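Local coordinates for nicotinate phosphoribosyltransferase (Saccharomyces cerevisiae, PDB 1VLP), which catalyses the ATP-dependent synthesis of nicotinate ribonucleotide from nicotinate and phosphoribosyl diphosphate, the first step from nicotinic acid to NAD, at residues 201-204 / 205-209; 418-421 / 422-426. One frame throughout, in Å; residues are numbered along the deposited sequence.

Contact 1: residues 201-204 / 205-209; sequences DLIM and QGIMK
Four consecutive i to i+4 bonds tie 201-204 to 205-209 as unbroken alpha-helix, running from Gln205 N to Asp201 O (3.0 Å) through to Met208 N on Met204 O (2.9 Å). The Asp201-Gln205 pair repeats this spacing in its side chains: Gln205 NE2 donates to Asp201 OD2 over 2.9 Å. The carboxylate gets there with CG anti to the Asp201 backbone N (chi1 -175°), while Gln205 reaches back along the helix with an extended chain. Asp201 OD2 lies in the amide plane of Gln205, yet NE2 meets it from 43° above the carboxylate plane, the two groups being turned 66° apart. Leu202 CD2 borders the same amide, 3.9 Å from Gln205 NE2. The other oxygen, Asp201 OD1, is hydrogen-bonded to Tyr234 OH and forms a salt bridge with Lys233 NZ, so the carboxylate is gripped through both oxygens and ties this helix to helix 228-234. A leucine in place of Gln205 would lack the amide donor and would probably leave OD2 without its mate within the helix. Helix 197-213 belongs to the beta-alpha-beta crossover from strand 186-188 to its parallel neighbour 222-225. On its buried side Ile203 and Ile207 run alongside each other, CD1 to CD1 3.9 Å, and both touch Phe369. Ile207 CG1 also packs 3.4 Å from the carbonyl Ile203 O. The selenomethionines Met204 and Met208 have bent chains; Met208 CG rests 3.2 Å from Met204 O, and both residues touch Tyr234.

Contact 2: residues 418-421 / 422-426; sequences KRVK and EELGY
Glu422 and Glu423 place CG anti to their own carbonyl carbons (chi1 -67° and -68°), and their extended chains carry the carboxylates back to Lys418 and Arg419 one turn earlier. Here helix 414-423 ends in a Schellman motif: Tyr426 N donates to Lys421 O at 2.8 Å and Gly425 N to Glu422 O at 3.0 Å, with Gly425 at a positive phi of 75°. In the conformer given, Arg419 NH1 meets Glu423 OE2 at 2.6 Å, at the guanidinium edge and near its plane, as a salt bridge; with a second conformer of Arg419 deposited, that bridge is doubtful. The Lys418-Glu422 pair is looser. Glu422 OE2 lies 3.4 Å from the methylene carbon Lys418 CE, whereas the charged ends, Lys418 NZ and Glu422 OE2, remain 4.5 Å apart. A water donates to Lys418 O and, weakly, to Glu422 OE2. On the inner side Val420 CG1 lies beside Leu424 CD1 at 3.7 Å; Val420 also touches Ile401 and Ile403, and Leu424 touches Phe285. Lys421 NZ is hydrogen-bonded to Asn410 OD1 and, past the helix end, Tyr426 OH to both Phe285 O and Asp289 N.

How the contacts relate
Contacts 1 and 2 lie on opposite sides of the chain's centre, their centres about 45 Å apart. Each joins successive turns of a single helix, but contact 1 is mid-helix, so its backbone bonds continue both ways, whereas contact 2 includes the helix's termination close to the C-terminal end of the model. Contact 1 is the more buried: four of its eight touching residues are buried and none fully exposed, against two of nine buried and four exposed in contact 2. The chemistry is consistent with this: an amide-to-carboxylate hydrogen bond beside apolar packing at 201-209, but a possible salt bridge, a looser lysine-glutamate pair and a water at 418-426.

Contact 1: residues 201-204 / 205-209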
loop_
_atom_site.group_PDB
_atom_site.type_symbol
_atom_site.label_atom_id
_atom_site.label_comp_id
_atom_site.label_asym_id
_atom_site.label_seq_id
_atom_site.Cartn_x
_atom_site.Cartn_y
_atom_site.Cartn_z
ATOM N N ASP A 201 -13.107 7.928 6.564
ATOM C CA ASP A 201 -14.478 7.551 6.868
ATOM C C ASP A 201 -15.539 8.336 6.061
ATOM O O ASP A 201 -16.523 7.771 5.557
ATOM C CB ASP A 201 -14.742 7.678 8.351
ATOM C CG ASP A 201 -16.132 7.173 8.719
ATOM O OD1 ASP A 201 -16.364 5.937 8.655
ATOM O OD2 ASP A 201 -16.967 8.012 9.039
ATOM N N LEU A 202 -15.313 9.645 5.910
ATOM C CA LEU A 202 -16.244 10.462 5.129
ATOM C C LEU A 202 -16.237 10.086 3.664
ATOM O O LEU A 202 -17.295 10.030 3.055
ATOM C CB LEU A 202 -15.943 11.950 5.279
ATOM C CG LEU A 202 -16.321 12.574 6.607
ATOM C CD1 LEU A 202 -15.722 13.966 6.617
ATOM C CD2 LEU A 202 -17.825 12.555 6.757
ATOM N N ILE A 203 -15.068 9.806 3.085
ATOM C CA ILE A 203 -15.011 9.376 1.681
ATOM C C ILE A 203 -15.614 7.968 1.491
ATOM O O ILE A 203 -16.270 7.712 0.495
ATOM C CB ILE A 203 -13.641 9.653 1.007
ATOM C CG1 ILE A 203 -12.572 8.702 1.469
ATOM C CG2 ILE A 203 -13.271 11.121 1.156
ATOM C CD1 ILE A 203 -12.612 7.373 0.752
HETATM N N MSE A 204 -15.496 7.111 2.497
HETATM C CA MSE A 204 -16.177 5.806 2.466
HETATM C C MSE A 204 -17.689 6.009 2.408
HETATM O O MSE A 204 -18.402 5.361 1.620
HETATM C CB MSE A 204 -15.811 4.948 3.678
HETATM C CG MSE A 204 -14.423 4.287 3.657
HETATM SE SE MSE A 204 -14.104 3.178 2.059
HETATM C CE MSE A 204 -15.581 1.846 2.339
ATOM N N GLN A 205 -18.186 6.897 3.263
ATOM C CA GLN A 205 -19.606 7.342 3.218
ATOM C C GLN A 205 -20.042 7.803 1.848
ATOM O O GLN A 205 -21.126 7.383 1.369
ATOM C CB GLN A 205 -19.880 8.412 4.280
ATOM C CG GLN A 205 -19.825 7.885 5.681
ATOM C CD GLN A 205 -20.168 8.985 6.693
ATOM O OE1 GLN A 205 -21.137 9.699 6.494
ATOM N NE2 GLN A 205 -19.356 9.141 7.737
ATOM N N GLY A 206 -19.207 8.601 1.179
ATOM C CA GLY A 206 -19.540 9.119 -0.177
ATOM C C GLY A 206 -19.620 8.074 -1.246
ATOM O O GLY A 206 -20.569 8.023 -2.054
ATOM N N ILE A 207 -18.663 7.174 -1.190
ATOM C CA ILE A 207 -18.584 6.040 -2.125
ATOM C C ILE A 207 -19.841 5.183 -1.923
ATOM O O ILE A 207 -20.541 4.861 -2.894
ATOM C CB ILE A 207 -17.273 5.228 -1.949
ATOM C CG1 ILE A 207 -16.046 6.045 -2.431
ATOM C CG2 ILE A 207 -17.360 3.859 -2.711
ATOM C CD1 ILE A 207 -14.704 5.517 -1.983
HETATM N N MSE A 208 -20.155 4.832 -0.678
HETATM C CA MSE A 208 -21.293 3.948 -0.440
HETATM C C MSE A 208 -22.594 4.665 -0.840
HETATM O O MSE A 208 -23.515 4.031 -1.301
HETATM C CB MSE A 208 -21.374 3.516 1.016
HETATM C CG MSE A 208 -20.178 2.684 1.492
HETATM SE SE MSE A 208 -19.571 1.327 0.233
HETATM C CE MSE A 208 -21.210 0.145 0.276
ATOM N N LYS A 209 -22.654 5.977 -0.675
ATOM C CA LYS A 209 -23.850 6.752 -1.064
ATOM C C LYS A 209 -24.007 6.645 -2.568
ATOM O O LYS A 209 -25.105 6.508 -3.078
ATOM C CB LYS A 209 -23.741 8.232 -0.648
ATOM C CG LYS A 209 -25.011 9.010 -0.972
ATOM C CD LYS A 209 -25.020 10.472 -0.508
ATOM C CE LYS A 209 -26.330 11.214 -1.022
ATOM N NZ LYS A 209 -27.504 11.065 -0.154
#

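Contact 2: residues 418-421 / 422-426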
loop_
_atom_site.group_PDB
_atom_site.type_symbol
_atom_site.label_atom_id
_atom_site.label_comp_id
_atom_site.label_asym_id
_atom_site.label_seq_id
_atom_site.Cartn_x
_atom_site.Cartn_y
_atom_site.Cartn_z
ATOM N N LYS A 418 23.174 -0.368 -9.365
ATOM C CA LYS A 418 24.061 -0.618 -10.488
ATOM C C LYS A 418 24.437 -2.089 -10.714
ATOM O O LYS A 418 24.370 -2.555 -11.869
ATOM C CB LYS A 418 25.345 0.196 -10.319
ATOM C CG LYS A 418 26.371 -0.070 -11.396
ATOM C CD LYS A 418 27.466 0.954 -11.372
ATOM C CE LYS A 418 28.688 0.402 -12.073
ATOM N NZ LYS A 418 29.614 1.498 -12.397
ATOM N N ARG A 419 24.880 -2.769 -9.665
ATOM C CA ARG A 419 25.273 -4.177 -9.693
ATOM C C ARG A 419 24.107 -5.062 -10.171
ATOM O O ARG A 419 24.305 -5.984 -10.947
ATOM C CB ARG A 419 25.582 -4.704 -8.287
ATOM C CG ARG A 419 26.889 -4.324 -7.601
ATOM C CD ARG A 419 27.183 -5.212 -6.349
ATOM N NE ARG A 419 26.021 -5.564 -5.488
ATOM C CZ ARG A 419 25.279 -6.672 -5.593
ATOM N NH1 ARG A 419 25.521 -7.556 -6.545
ATOM N NH2 ARG A 419 24.279 -6.902 -4.751
ATOM N N VAL A 420 22.907 -4.782 -9.661
ATOM C CA VAL A 420 21.688 -5.551 -9.975
ATOM C C VAL A 420 21.264 -5.335 -11.430
ATOM O O VAL A 420 20.969 -6.299 -12.137
ATOM C CB VAL A 420 20.496 -5.243 -8.995
ATOM C CG1 VAL A 420 19.185 -5.884 -9.462
ATOM C CG2 VAL A 420 20.799 -5.731 -7.608
ATOM N N LYS A 421 21.269 -4.092 -11.899
ATOM C CA LYS A 421 20.958 -3.824 -13.311
ATOM C C LYS A 421 21.864 -4.618 -14.261
ATOM O O LYS A 421 21.414 -5.113 -15.315
ATOM C CB LYS A 421 21.062 -2.345 -13.611
ATOM C CG LYS A 421 19.895 -1.547 -13.142
ATOM C CD LYS A 421 20.257 -0.084 -13.192
ATOM C CE LYS A 421 19.105 0.824 -13.065
ATOM N NZ LYS A 421 19.642 2.228 -13.099
ATOM N N GLU A 422 23.120 -4.787 -13.852
ATOM C CA GLU A 422 24.096 -5.568 -14.610
ATOM C C GLU A 422 23.746 -7.049 -14.565
ATOM O O GLU A 422 23.619 -7.673 -15.625
ATOM C CB GLU A 422 25.496 -5.318 -14.058
ATOM C CG GLU A 422 25.975 -3.885 -14.309
ATOM C CD GLU A 422 27.309 -3.518 -13.633
ATOM O OE1 GLU A 422 27.891 -4.355 -12.882
ATOM O OE2 GLU A 422 27.763 -2.362 -13.858
ATOM N N GLU A 423 23.528 -7.579 -13.351
ATOM C CA GLU A 423 23.175 -8.998 -13.139
ATOM C C GLU A 423 21.898 -9.395 -13.879
ATOM O O GLU A 423 21.808 -10.517 -14.395
ATOM C CB GLU A 423 23.095 -9.343 -11.656
ATOM C CG GLU A 423 24.444 -9.301 -10.905
ATOM C CD GLU A 423 24.314 -9.300 -9.384
ATOM O OE1 GLU A 423 23.188 -9.550 -8.856
ATOM O OE2 GLU A 423 25.346 -9.042 -8.706
ATOM N N LEU A 424 20.944 -8.476 -13.978
ATOM C CA LEU A 424 19.661 -8.728 -14.665
ATOM C C LEU A 424 19.676 -8.366 -16.146
ATOM O O LEU A 424 18.652 -8.477 -16.837
ATOM C CB LEU A 424 18.514 -7.979 -13.956
ATOM C CG LEU A 424 18.383 -8.445 -12.502
ATOM C CD1 LEU A 424 17.173 -7.855 -11.845
ATOM C CD2 LEU A 424 18.419 -9.988 -12.381
ATOM N N GLY A 425 20.847 -7.973 -16.637
ATOM C CA GLY A 425 20.998 -7.677 -18.055
ATOM C C GLY A 425 20.416 -6.387 -18.585
ATOM O O GLY A 425 20.315 -6.213 -19.797
ATOM N N TYR A 426 20.050 -5.442 -17.729
ATOM C CA TYR A 426 19.639 -4.122 -18.260
ATOM C C TYR A 426 20.843 -3.308 -18.734
ATOM O O TYR A 426 20.710 -2.405 -19.563
ATOM C CB TYR A 426 18.884 -3.308 -17.230
ATOM C CG TYR A 426 17.636 -3.967 -16.785
ATOM C CD1 TYR A 426 16.612 -4.199 -17.683
ATOM C CD2 TYR A 426 17.473 -4.373 -15.466
ATOM C CE1 TYR A 426 15.428 -4.830 -17.279
ATOM C CE2 TYR A 426 16.299 -5.024 -15.049
ATOM C CZ TYR A 426 15.272 -5.239 -15.963
ATOM O OH TYR A 426 14.099 -5.846 -15.579
HETATM O O HOH W 1 24.580 -1.032 -14.158
#